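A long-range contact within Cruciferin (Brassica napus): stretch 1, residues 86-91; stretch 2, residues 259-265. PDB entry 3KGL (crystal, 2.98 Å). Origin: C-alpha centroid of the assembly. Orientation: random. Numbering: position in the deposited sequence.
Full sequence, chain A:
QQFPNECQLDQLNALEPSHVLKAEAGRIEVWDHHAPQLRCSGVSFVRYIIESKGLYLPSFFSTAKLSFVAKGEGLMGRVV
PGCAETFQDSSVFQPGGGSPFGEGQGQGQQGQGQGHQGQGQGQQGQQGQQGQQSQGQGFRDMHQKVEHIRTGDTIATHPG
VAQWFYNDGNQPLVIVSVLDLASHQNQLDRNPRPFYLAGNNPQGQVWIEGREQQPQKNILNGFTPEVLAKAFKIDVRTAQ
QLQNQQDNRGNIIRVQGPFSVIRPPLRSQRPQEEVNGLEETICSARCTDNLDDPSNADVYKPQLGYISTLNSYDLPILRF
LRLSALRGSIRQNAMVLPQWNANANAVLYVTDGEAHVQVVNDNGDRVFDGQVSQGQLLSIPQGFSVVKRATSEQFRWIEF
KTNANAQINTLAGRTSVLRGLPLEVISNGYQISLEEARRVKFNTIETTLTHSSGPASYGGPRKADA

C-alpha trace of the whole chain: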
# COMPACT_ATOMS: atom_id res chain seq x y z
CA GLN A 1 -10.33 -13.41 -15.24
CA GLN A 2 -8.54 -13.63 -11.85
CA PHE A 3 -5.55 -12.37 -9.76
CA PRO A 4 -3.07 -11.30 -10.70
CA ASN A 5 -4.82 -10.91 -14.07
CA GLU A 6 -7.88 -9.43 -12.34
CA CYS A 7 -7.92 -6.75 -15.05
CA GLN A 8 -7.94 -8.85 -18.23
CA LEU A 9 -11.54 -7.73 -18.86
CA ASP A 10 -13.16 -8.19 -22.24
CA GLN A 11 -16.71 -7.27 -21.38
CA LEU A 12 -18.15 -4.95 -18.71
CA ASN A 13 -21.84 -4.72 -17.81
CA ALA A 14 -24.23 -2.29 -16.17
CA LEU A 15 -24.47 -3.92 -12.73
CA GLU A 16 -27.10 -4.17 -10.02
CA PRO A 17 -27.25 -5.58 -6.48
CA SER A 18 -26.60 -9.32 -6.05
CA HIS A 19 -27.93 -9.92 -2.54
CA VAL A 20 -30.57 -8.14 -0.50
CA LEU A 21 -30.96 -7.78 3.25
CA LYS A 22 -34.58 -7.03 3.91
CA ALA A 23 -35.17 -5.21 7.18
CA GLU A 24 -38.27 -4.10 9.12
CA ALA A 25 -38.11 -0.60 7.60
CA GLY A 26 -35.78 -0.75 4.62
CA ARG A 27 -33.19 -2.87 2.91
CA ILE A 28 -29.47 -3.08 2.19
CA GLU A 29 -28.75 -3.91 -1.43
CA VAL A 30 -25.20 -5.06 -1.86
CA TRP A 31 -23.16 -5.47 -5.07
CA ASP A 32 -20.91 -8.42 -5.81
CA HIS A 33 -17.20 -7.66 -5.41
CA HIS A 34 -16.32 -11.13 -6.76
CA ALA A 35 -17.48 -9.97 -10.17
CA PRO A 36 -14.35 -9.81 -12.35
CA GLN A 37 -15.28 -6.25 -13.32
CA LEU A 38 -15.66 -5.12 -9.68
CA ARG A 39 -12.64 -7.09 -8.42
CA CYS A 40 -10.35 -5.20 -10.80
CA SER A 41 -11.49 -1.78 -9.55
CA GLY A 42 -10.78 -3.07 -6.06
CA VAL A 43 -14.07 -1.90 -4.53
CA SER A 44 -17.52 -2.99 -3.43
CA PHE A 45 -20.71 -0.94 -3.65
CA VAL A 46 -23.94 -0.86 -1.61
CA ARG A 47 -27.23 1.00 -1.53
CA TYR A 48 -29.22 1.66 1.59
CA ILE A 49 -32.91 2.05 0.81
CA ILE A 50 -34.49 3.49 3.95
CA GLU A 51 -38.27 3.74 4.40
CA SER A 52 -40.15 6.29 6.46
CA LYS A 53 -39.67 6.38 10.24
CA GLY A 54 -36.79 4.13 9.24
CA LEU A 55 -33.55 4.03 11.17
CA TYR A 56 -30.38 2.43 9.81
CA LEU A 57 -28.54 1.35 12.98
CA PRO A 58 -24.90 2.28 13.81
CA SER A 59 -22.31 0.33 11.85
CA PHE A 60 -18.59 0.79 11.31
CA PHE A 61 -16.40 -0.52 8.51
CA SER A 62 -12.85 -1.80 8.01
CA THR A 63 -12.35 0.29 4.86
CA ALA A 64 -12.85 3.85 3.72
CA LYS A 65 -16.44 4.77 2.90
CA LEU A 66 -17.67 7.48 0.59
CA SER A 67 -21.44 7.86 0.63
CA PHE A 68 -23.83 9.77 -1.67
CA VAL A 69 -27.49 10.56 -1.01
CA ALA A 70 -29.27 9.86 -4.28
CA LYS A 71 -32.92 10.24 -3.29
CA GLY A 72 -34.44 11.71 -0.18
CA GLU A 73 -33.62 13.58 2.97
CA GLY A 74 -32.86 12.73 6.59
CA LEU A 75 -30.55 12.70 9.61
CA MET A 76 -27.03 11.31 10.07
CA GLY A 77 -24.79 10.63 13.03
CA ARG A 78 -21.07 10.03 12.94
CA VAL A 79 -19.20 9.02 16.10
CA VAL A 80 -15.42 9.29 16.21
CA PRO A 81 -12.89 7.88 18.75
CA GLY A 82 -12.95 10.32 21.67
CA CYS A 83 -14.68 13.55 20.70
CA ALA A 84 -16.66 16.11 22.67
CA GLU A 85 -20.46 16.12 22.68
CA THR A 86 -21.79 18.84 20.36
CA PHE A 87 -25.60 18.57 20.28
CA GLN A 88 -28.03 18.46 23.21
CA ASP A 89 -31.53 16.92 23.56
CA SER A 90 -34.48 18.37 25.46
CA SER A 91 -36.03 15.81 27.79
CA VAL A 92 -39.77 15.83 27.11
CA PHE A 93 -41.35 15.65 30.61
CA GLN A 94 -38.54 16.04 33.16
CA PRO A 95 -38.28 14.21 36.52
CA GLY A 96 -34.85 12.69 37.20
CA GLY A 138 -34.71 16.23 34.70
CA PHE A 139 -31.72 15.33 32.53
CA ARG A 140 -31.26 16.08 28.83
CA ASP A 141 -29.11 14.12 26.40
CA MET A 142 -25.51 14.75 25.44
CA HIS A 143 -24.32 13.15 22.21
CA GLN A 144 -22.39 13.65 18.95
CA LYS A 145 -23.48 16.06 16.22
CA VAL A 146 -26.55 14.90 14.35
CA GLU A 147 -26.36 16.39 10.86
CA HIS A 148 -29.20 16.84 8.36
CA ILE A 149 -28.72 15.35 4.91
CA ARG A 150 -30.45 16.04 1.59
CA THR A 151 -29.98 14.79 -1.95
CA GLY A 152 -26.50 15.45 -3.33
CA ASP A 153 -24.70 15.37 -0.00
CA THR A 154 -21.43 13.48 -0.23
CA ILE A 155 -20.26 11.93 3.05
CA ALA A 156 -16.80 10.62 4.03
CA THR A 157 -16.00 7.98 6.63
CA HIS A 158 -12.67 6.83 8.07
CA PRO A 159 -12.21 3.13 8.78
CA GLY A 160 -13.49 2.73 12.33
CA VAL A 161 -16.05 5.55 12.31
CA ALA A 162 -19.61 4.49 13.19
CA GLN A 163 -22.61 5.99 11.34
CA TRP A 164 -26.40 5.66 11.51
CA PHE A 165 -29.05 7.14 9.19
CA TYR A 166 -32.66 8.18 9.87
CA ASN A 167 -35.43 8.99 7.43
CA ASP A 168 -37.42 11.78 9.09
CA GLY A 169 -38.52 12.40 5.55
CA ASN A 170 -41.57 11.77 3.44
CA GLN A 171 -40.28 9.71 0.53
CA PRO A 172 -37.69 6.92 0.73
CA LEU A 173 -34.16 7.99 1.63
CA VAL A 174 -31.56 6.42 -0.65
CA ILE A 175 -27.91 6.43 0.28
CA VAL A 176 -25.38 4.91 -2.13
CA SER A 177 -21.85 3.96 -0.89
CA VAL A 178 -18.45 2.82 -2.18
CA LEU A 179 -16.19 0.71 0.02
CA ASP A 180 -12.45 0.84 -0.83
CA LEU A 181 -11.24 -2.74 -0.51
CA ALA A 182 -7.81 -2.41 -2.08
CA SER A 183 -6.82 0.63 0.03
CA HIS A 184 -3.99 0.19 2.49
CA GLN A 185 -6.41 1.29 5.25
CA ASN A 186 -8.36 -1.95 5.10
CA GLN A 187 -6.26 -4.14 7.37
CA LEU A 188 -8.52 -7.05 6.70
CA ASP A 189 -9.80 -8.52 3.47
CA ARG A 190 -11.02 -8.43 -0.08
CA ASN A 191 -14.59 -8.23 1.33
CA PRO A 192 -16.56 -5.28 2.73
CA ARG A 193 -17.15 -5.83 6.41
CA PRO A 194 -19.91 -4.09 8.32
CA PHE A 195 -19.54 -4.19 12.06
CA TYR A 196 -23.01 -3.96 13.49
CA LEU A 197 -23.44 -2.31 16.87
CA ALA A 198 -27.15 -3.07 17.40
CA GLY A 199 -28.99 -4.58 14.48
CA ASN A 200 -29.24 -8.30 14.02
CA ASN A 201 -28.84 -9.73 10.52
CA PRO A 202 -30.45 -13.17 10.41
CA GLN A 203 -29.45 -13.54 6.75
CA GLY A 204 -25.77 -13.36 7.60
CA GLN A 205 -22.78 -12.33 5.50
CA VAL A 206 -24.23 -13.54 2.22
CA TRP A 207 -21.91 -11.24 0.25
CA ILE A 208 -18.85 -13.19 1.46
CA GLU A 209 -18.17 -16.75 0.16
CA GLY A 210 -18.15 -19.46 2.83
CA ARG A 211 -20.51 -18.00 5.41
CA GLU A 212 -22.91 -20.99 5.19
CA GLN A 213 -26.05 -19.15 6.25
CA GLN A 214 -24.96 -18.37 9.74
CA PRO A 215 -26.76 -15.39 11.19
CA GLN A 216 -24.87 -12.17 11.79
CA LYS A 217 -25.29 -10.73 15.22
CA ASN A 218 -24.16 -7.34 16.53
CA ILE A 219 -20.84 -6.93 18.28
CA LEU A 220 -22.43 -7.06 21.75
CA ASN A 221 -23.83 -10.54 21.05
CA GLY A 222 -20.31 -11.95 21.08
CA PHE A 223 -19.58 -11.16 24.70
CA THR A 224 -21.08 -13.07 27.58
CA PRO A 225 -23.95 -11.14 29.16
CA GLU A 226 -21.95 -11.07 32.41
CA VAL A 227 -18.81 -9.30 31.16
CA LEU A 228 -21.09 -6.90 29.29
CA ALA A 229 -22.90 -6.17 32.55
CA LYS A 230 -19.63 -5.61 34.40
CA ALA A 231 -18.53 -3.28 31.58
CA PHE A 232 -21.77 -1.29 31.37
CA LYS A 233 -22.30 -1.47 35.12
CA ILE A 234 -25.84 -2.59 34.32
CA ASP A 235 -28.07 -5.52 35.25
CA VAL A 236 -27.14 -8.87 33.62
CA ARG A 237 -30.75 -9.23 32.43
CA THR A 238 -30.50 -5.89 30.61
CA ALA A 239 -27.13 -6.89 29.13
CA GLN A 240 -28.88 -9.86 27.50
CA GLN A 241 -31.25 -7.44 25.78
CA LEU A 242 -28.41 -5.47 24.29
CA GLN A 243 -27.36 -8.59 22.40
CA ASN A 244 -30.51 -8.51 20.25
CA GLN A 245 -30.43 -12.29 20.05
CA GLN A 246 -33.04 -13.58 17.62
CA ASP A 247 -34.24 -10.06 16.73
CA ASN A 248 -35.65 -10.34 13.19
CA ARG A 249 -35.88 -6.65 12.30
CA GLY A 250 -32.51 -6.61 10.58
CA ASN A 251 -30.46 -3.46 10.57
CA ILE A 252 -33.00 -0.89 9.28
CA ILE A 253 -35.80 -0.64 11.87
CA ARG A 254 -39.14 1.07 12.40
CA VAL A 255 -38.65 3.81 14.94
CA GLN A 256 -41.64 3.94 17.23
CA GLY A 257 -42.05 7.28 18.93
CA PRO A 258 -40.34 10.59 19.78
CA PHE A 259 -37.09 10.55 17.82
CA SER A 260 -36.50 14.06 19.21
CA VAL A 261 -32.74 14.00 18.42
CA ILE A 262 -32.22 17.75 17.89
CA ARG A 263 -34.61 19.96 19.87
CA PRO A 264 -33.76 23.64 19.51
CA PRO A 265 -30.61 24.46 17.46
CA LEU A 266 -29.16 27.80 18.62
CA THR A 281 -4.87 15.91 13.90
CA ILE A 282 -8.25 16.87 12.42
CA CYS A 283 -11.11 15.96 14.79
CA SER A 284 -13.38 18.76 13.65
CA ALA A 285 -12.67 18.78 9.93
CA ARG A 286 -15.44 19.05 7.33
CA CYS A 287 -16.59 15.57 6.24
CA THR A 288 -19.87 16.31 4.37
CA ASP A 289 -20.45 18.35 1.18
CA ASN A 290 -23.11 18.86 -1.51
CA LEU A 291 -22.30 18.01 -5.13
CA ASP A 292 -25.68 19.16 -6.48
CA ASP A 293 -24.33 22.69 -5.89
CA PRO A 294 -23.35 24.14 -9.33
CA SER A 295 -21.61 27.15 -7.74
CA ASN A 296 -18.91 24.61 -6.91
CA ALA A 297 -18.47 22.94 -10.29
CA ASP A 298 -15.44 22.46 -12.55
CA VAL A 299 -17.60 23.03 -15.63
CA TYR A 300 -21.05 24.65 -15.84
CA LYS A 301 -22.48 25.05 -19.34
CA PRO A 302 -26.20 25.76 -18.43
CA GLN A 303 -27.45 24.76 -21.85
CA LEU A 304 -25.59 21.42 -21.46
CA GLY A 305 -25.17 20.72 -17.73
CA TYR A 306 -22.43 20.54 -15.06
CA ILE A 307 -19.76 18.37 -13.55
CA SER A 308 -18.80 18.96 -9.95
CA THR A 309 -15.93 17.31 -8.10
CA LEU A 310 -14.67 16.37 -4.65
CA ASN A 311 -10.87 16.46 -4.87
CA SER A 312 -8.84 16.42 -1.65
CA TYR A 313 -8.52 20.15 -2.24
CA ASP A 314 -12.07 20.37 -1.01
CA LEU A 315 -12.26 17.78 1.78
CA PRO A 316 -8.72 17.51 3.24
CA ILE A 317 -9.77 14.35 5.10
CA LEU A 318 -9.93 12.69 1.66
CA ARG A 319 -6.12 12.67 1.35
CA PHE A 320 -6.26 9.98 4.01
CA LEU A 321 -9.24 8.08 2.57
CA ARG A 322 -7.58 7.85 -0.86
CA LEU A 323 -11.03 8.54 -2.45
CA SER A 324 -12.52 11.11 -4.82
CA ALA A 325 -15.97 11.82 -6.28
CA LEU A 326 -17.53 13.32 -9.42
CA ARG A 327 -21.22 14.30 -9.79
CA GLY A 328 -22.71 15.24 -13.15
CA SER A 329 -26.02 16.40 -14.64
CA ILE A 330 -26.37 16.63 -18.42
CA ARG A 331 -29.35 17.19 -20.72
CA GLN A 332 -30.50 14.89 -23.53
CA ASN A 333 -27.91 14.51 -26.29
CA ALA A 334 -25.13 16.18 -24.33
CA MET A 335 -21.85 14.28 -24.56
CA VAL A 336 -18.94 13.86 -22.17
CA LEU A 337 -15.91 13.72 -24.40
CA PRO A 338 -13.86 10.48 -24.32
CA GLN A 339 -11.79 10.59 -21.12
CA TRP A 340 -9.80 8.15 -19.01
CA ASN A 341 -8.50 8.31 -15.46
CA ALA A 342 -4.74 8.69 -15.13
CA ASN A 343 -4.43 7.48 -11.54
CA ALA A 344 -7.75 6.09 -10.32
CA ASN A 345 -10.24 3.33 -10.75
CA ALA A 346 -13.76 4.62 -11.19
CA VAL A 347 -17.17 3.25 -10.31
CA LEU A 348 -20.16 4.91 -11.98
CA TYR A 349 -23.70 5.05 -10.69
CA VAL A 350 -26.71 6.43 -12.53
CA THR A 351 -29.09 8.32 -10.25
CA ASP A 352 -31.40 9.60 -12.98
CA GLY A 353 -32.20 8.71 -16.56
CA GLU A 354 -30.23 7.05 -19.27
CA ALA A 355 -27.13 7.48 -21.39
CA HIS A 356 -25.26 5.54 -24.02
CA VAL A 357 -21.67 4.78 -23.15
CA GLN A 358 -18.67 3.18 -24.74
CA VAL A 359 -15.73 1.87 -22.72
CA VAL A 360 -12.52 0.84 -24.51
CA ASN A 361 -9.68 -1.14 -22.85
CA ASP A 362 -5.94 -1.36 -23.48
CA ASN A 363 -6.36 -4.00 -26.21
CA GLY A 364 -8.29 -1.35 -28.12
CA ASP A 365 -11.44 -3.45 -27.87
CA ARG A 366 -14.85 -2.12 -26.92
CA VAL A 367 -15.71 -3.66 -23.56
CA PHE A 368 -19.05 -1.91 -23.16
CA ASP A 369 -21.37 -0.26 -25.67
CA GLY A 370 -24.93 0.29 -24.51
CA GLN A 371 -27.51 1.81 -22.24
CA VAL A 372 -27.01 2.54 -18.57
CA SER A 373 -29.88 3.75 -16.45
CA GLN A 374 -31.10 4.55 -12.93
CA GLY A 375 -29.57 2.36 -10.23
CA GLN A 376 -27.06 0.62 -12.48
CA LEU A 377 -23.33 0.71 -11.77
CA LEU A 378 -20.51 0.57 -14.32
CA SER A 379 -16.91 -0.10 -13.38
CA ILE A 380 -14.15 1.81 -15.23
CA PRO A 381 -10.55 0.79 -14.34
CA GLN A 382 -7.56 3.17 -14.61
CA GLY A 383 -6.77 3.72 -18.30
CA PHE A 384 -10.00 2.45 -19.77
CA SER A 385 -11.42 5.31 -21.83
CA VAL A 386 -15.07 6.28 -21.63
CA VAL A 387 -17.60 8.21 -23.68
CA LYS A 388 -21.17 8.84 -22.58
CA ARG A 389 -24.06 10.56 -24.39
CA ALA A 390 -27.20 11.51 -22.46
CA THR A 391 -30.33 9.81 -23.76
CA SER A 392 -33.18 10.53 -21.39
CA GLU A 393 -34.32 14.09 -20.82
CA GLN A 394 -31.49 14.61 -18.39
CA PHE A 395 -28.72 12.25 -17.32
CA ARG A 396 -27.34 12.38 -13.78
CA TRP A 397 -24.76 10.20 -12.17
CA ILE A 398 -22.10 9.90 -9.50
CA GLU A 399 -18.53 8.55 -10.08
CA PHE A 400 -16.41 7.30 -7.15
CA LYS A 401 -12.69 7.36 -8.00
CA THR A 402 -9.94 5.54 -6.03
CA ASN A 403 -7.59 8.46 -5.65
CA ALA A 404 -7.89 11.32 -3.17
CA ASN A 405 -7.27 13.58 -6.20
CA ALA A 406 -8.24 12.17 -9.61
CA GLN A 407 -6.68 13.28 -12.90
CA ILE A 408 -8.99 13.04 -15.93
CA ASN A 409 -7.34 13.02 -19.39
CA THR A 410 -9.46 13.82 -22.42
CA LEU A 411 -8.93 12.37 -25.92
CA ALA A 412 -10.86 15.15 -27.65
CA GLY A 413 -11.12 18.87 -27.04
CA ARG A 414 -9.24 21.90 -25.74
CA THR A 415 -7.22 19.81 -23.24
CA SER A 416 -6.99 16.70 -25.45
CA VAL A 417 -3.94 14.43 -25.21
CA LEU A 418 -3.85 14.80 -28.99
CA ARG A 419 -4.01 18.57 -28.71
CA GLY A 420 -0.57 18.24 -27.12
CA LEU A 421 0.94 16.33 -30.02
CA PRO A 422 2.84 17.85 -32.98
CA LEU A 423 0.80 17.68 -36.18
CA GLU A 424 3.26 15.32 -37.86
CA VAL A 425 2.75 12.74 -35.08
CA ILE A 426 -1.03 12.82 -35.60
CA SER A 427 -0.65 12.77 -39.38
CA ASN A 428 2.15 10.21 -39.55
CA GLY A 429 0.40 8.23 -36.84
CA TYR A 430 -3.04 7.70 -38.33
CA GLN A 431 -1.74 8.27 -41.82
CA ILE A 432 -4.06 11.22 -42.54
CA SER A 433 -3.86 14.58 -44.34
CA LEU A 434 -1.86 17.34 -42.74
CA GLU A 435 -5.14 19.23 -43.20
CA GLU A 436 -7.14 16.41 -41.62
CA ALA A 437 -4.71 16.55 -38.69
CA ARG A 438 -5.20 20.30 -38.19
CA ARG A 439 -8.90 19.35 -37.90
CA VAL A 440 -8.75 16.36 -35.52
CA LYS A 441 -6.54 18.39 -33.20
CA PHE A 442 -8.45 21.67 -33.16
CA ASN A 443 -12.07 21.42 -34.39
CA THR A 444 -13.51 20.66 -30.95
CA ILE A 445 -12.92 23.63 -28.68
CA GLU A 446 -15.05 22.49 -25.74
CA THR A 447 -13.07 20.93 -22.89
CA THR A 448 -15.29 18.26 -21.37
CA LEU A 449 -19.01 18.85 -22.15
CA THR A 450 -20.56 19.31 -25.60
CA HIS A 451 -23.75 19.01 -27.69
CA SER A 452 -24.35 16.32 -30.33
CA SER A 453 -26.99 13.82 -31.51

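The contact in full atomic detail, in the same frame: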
# COMPACT_ATOMS: atom_id res chain seq x y z
N THR A 86 -21.32 17.60 20.98
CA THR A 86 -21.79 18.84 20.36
C THR A 86 -23.26 19.14 20.70
O THR A 86 -23.55 20.06 21.46
CB THR A 86 -21.66 18.78 18.82
OG1 THR A 86 -20.70 17.78 18.45
CG2 THR A 86 -21.23 20.14 18.25
N PHE A 87 -24.16 18.35 20.12
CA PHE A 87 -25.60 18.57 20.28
C PHE A 87 -26.14 18.18 21.65
O PHE A 87 -25.48 17.48 22.43
CB PHE A 87 -26.38 17.87 19.15
CG PHE A 87 -26.47 18.68 17.89
CD1 PHE A 87 -27.66 19.27 17.50
CD2 PHE A 87 -25.35 18.87 17.09
CE1 PHE A 87 -27.74 20.03 16.34
CE2 PHE A 87 -25.42 19.63 15.93
CZ PHE A 87 -26.62 20.21 15.55
N GLN A 88 -27.36 18.66 21.93
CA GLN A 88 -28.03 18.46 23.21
C GLN A 88 -29.54 18.23 22.98
O GLN A 88 -30.14 18.86 22.11
CB GLN A 88 -27.78 19.68 24.12
CG GLN A 88 -28.51 19.67 25.46
CD GLN A 88 -29.77 20.54 25.46
OE1 GLN A 88 -30.43 20.69 26.49
NE2 GLN A 88 -30.09 21.12 24.31
N ASP A 89 -30.13 17.32 23.75
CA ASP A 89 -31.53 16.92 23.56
C ASP A 89 -32.47 17.24 24.72
O ASP A 89 -32.32 16.70 25.81
CB ASP A 89 -31.61 15.42 23.28
CG ASP A 89 -31.72 15.11 21.82
OD1 ASP A 89 -31.56 13.92 21.44
OD2 ASP A 89 -31.97 16.05 21.04
N SER A 90 -33.45 18.10 24.47
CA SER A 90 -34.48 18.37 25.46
C SER A 90 -35.08 17.05 25.93
O SER A 90 -35.37 16.17 25.12
CB SER A 90 -35.58 19.27 24.90
OG SER A 90 -35.12 20.59 24.68
N SER A 91 -35.25 16.91 27.24
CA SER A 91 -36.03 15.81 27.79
C SER A 91 -37.48 16.26 27.84
O SER A 91 -37.80 17.32 28.39
CB SER A 91 -35.52 15.41 29.18
OG SER A 91 -35.53 16.50 30.09
N PHE A 259 -38.48 10.42 18.25
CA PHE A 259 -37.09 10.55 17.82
C PHE A 259 -36.64 12.02 17.86
O PHE A 259 -36.03 12.53 16.91
CB PHE A 259 -36.92 9.96 16.40
CG PHE A 259 -35.51 9.51 16.08
CD1 PHE A 259 -35.04 8.29 16.52
CD2 PHE A 259 -34.68 10.30 15.31
CE1 PHE A 259 -33.77 7.88 16.22
CE2 PHE A 259 -33.40 9.89 15.01
CZ PHE A 259 -32.95 8.68 15.46
N SER A 260 -36.97 12.70 18.96
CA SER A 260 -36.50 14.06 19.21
C SER A 260 -34.99 14.08 19.48
O SER A 260 -34.55 14.04 20.63
CB SER A 260 -37.27 14.66 20.40
OG SER A 260 -37.71 13.65 21.30
N VAL A 261 -34.21 14.14 18.39
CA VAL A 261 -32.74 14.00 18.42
C VAL A 261 -31.98 15.33 18.27
O VAL A 261 -30.78 15.41 18.54
CB VAL A 261 -32.26 13.02 17.33
CG1 VAL A 261 -30.75 13.05 17.21
CG2 VAL A 261 -32.73 11.61 17.64
N ILE A 262 -32.69 16.37 17.80
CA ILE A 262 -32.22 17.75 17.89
C ILE A 262 -33.43 18.61 18.26
O ILE A 262 -34.38 18.70 17.48
CB ILE A 262 -31.70 18.30 16.56
CG1 ILE A 262 -30.96 17.23 15.76
CG2 ILE A 262 -30.86 19.55 16.82
CD1 ILE A 262 -30.76 17.59 14.29
N ARG A 263 -33.41 19.24 19.43
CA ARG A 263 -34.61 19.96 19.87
C ARG A 263 -34.65 21.44 19.43
O ARG A 263 -35.34 21.77 18.46
CB ARG A 263 -34.83 19.76 21.37
CG ARG A 263 -34.88 18.29 21.75
CD ARG A 263 -36.06 17.58 21.11
NE ARG A 263 -37.31 17.87 21.81
CZ ARG A 263 -38.26 18.68 21.35
NH1 ARG A 263 -38.10 19.27 20.17
NH2 ARG A 263 -39.36 18.89 22.05
N PRO A 264 -33.94 22.33 20.15
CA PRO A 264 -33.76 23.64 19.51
C PRO A 264 -32.29 23.88 19.17
O PRO A 264 -31.46 23.87 20.08
CB PRO A 264 -34.20 24.62 20.60
CG PRO A 264 -34.50 23.76 21.85
CD PRO A 264 -33.81 22.46 21.60
N PRO A 265 -31.97 24.06 17.88
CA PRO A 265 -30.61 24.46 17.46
C PRO A 265 -30.41 25.97 17.57
O PRO A 265 -31.16 26.75 16.98
CB PRO A 265 -30.55 24.01 15.99
CG PRO A 265 -31.76 23.14 15.77
CD PRO A 265 -32.79 23.64 16.73

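This contact joins a short strand that ends at Asp89 to an irregular segment more than 170 residues away in sequence. It buries 380 Å² summed over both sides, and no hydrogen bond crosses it. The lesson it offers a designer is therefore about packing and rotamer choice rather than polar pairing. The backbones draw nearest at Asp89 and Arg263, whose CA atoms lie 5.7 Å apart, and from there the contact spreads to the neighbours of each.

The apolar part is a single pair. Phe87 points its CA-to-CB bond toward the other stretch, and with chi1 at -84° (m) and chi2 at -108° its ring presents an edge to Ile262. Phe87 CE1 comes within 3.2 Å of Ile262 CG2, which lies near the plane of the ring; that is tight for two carbons, and at 2.98 Å resolution the exact figure deserves some latitude. Ile262 arrives differently. Its CA-to-CB bond points away from the strand, yet at chi1 -36° (m) Ile262 CG2 still reaches the ring. A beta-branched residue can make such a contact even when its CB is directed elsewhere, because chi1 can turn a gamma carbon back toward the partner.

Asp89 is the buried polar residue here. Its CA-to-CB bond runs sideways, but the carboxylate at the end comes nearer to the other stretch, with chi1 at -98°, between the usual wells. The group faces backbone: Asp89 OD2 is 2.8 Å from Val261 O, and Asp89 OD1 is 3.1 Å from Ser260 O. Carbonyl and carboxylate oxygens are both acceptors, so neither approach is a bond. The nearest donor of the other stretch, Ile262 N, stands 3.3 Å from Asp89 OD2 but at a poor angle. OD1 is satisfied by a hydrogen bond elsewhere in the structure. The strained look of this corner is best read with caution, since the model also places Asp89 OD2 too close to the Val261 carbonyl carbon.

Arg263 contributes chiefly through its aliphatic portion. Its CA-to-CB bond points toward the strand, and the chain then folds through three successive m rotamers, chi1 -54°, chi2 -64° and chi3 -78°. The result is a compact side chain that rests against Ser90: Arg263 CG lies 3.1 Å from Ser90 N and 3.4 Å from Ser90 CB. Arg263 CG is also 3.7 Å from Asp89 OD2. Despite the opposite charges, Asp89 and Arg263 form no salt bridge; the methylene, not the guanidinium, is the part that comes close.

Ser90 completes the arrangement. Just past the strand, it directs its CA-to-CB bond toward the other stretch, and its m rotamer (-70°) sets Ser90 OG 3.8 Å from Pro264 CD, a van der Waals contact with the proline ring. Read for its rules, the contact has Arg263 packing against Ser90 by a methylene, while Phe87 and Ile262 supply the apolar pair.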